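Local coordinates for purine nucleoside phosphorylase (Schistosoma mansoni, PDB 6BB7), which probably catalyses the reversible phosphorolysis of purine nucleosides such as inosine and guanosine to the free base and ribose 1-phosphate, at residues A[200-205]-A[219-224]. Residues are numbered along the deposited sequence; the frame is centred on the assembly and turned at random.
Sequences PTYESP and VGMSTV. With D4V (3-methylpyridin-2-ol), chain F.
With CG of Met-221 opposite the carbonyl carbon (chi1 -53°) and the chain extended beyond it, the thioether runs straight across to the 200-205 loop; Glu-203, CG wedged between backbone N and carbonyl carbon, bends at chi2 (-84°), which turns the face of its carboxylate to Val-219. The methyl CE of Met-221 ends against two successive carbonyls, 3.4 Å from O of Pro-200 and 3.6 Å from O of Thr-201. O of Pro-200 is buried here without a hydrogen-bonding partner, while O of Thr-201 accepts a bond from Asn-197. The same CE lies obliquely to the Tyr-202 ring, 3.9 Å from CD1. CG1 of Val-219 packs over the face of the Glu-203 carboxylate, 3.4 Å from CD. No hydrogen bond joins the segments; they share a ligand instead. OE1 of Glu-203 lies 2.9 Å from N of 3-methylpyridin-2-ol, whose C5 sits in the plane of the Tyr-202 ring at its edge, and CE of Met-221 approaches the ligand O at 3.7 Å. OE2 of Glu-203 is hydrogen-bonded to Ser-247, a second-shell contact that fixes the turn of the carboxylate. This pocket is consistent with the purine-base site of the family. The 200-205 loop links strand 189-196 to helix 205-213 and packs on a second subunit; Asn-147 of the second subunit hydrogen-bonds OG1 of Thr-201; Val-219 and Gly-220 end strand 218-220, between strands 112-121 and 189-196.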
loop_
_atom_site.group_PDB
_atom_site.type_symbol
_atom_site.label_atom_id
_atom_site.label_comp_id
_atom_site.label_asym_id
_atom_site.label_seq_id
_atom_site.Cartn_x
_atom_site.Cartn_y
_atom_site.Cartn_z
ATOM N N PRO A 200 -0.788 9.128 -8.976
ATOM C CA PRO A 200 -0.145 9.924 -10.037
ATOM C C PRO A 200 0.495 11.243 -9.568
ATOM O O PRO A 200 1.004 11.989 -10.407
ATOM C CB PRO A 200 -1.327 10.222 -10.966
ATOM C CG PRO A 200 -2.510 10.386 -9.996
ATOM C CD PRO A 200 -2.243 9.362 -8.916
ATOM N N THR A 201 0.437 11.576 -8.272
ATOM C CA THR A 201 1.161 12.754 -7.790
ATOM C C THR A 201 2.666 12.473 -7.795
ATOM O O THR A 201 3.108 11.391 -7.405
ATOM C CB THR A 201 0.701 13.157 -6.367
ATOM O OG1 THR A 201 0.824 12.056 -5.475
ATOM C CG2 THR A 201 -0.783 13.604 -6.338
ATOM N N TYR A 202 3.451 13.475 -8.223
ATOM C CA TYR A 202 4.907 13.367 -8.109
ATOM C C TYR A 202 5.274 13.183 -6.632
ATOM O O TYR A 202 4.566 13.647 -5.733
ATOM C CB TYR A 202 5.594 14.616 -8.687
ATOM C CG TYR A 202 5.399 14.808 -10.197
ATOM C CD1 TYR A 202 5.956 13.911 -11.115
ATOM C CD2 TYR A 202 4.634 15.849 -10.683
ATOM C CE1 TYR A 202 5.783 14.096 -12.501
ATOM C CE2 TYR A 202 4.463 16.041 -12.068
ATOM C CZ TYR A 202 5.015 15.125 -12.955
ATOM O OH TYR A 202 4.846 15.280 -14.332
ATOM N N GLU A 203 6.372 12.467 -6.388
ATOM C CA GLU A 203 6.926 12.376 -5.036
ATOM C C GLU A 203 7.006 13.758 -4.381
ATOM O O GLU A 203 7.497 14.719 -4.977
ATOM C CB GLU A 203 8.327 11.723 -5.091
ATOM C CG GLU A 203 9.487 12.484 -5.846
ATOM C CD GLU A 203 9.542 12.284 -7.359
ATOM O OE1 GLU A 203 8.623 11.696 -7.960
ATOM O OE2 GLU A 203 10.541 12.758 -7.976
ATOM N N SER A 204 6.521 13.860 -3.134
ATOM C CA SER A 204 6.582 15.124 -2.409
ATOM C C SER A 204 8.015 15.398 -1.950
ATOM O O SER A 204 8.836 14.476 -1.919
ATOM C CB SER A 204 5.659 15.101 -1.185
ATOM O OG SER A 204 6.167 14.234 -0.177
ATOM N N PRO A 205 8.324 16.636 -1.566
ATOM C CA PRO A 205 9.694 16.920 -1.077
ATOM C C PRO A 205 10.101 16.007 0.067
ATOM O O PRO A 205 11.224 15.486 0.080
ATOM C CB PRO A 205 9.627 18.391 -0.654
ATOM C CG PRO A 205 8.534 18.982 -1.501
ATOM C CD PRO A 205 7.544 17.879 -1.770
ATOM N N VAL A 219 13.072 7.407 -8.840
ATOM C CA VAL A 219 11.680 7.109 -8.478
ATOM C C VAL A 219 10.767 7.369 -9.684
ATOM O O VAL A 219 10.900 8.378 -10.376
ATOM C CB VAL A 219 11.235 7.910 -7.222
ATOM C CG1 VAL A 219 11.366 9.406 -7.418
ATOM C CG2 VAL A 219 9.809 7.575 -6.815
ATOM N N GLY A 220 9.825 6.454 -9.933
ATOM C CA GLY A 220 8.828 6.677 -10.972
ATOM C C GLY A 220 7.570 5.858 -10.748
ATOM O O GLY A 220 7.466 5.109 -9.766
ATOM N N MET A 221 6.640 5.963 -11.716
ATOM C CA MET A 221 5.264 5.477 -11.575
ATOM C C MET A 221 4.929 4.307 -12.501
ATOM O O MET A 221 3.745 4.030 -12.727
ATOM C CB MET A 221 4.251 6.610 -11.805
ATOM C CG MET A 221 4.442 7.857 -10.991
ATOM S SD MET A 221 3.297 9.168 -11.547
ATOM C CE MET A 221 4.049 10.568 -10.730
ATOM N N SER A 222 5.922 3.632 -13.067
ATOM C CA SER A 222 5.670 2.585 -14.063
ATOM C C SER A 222 6.714 1.478 -13.919
ATOM O O SER A 222 7.453 1.408 -12.927
ATOM C CB SER A 222 5.676 3.175 -15.487
ATOM O OG SER A 222 6.959 3.621 -15.846
ATOM N N THR A 223 6.750 0.602 -14.933
ATOM C CA THR A 223 7.834 -0.341 -15.198
ATOM C C THR A 223 7.861 -1.574 -14.287
ATOM O O THR A 223 7.931 -2.705 -14.793
ATOM C CB THR A 223 9.169 0.398 -15.245
ATOM O OG1 THR A 223 9.113 1.365 -16.314
ATOM C CG2 THR A 223 10.335 -0.568 -15.490
ATOM N N VAL A 224 7.848 -1.394 -12.956
ATOM C CA VAL A 224 7.930 -2.548 -12.043
ATOM C C VAL A 224 6.824 -3.573 -12.287
ATOM O O VAL A 224 7.125 -4.788 -12.267
ATOM C CB VAL A 224 8.055 -2.054 -10.590
ATOM C CG1 VAL A 224 7.847 -3.154 -9.550
ATOM C CG2 VAL A 224 9.428 -1.370 -10.381
HETATM C C4 D4V F . 9.822 13.118 -11.157
HETATM C C5 D4V F . 8.410 11.265 -11.862
HETATM C C3 D4V F . 10.010 13.503 -12.519
HETATM C C2 D4V F . 9.392 12.752 -13.574
HETATM C C1 D4V F . 8.594 11.663 -13.280
HETATM O O D4V F . 7.650 10.179 -11.530
HETATM C C D4V F . 7.931 10.862 -14.383
HETATM N N D4V F . 9.015 11.973 -10.842
#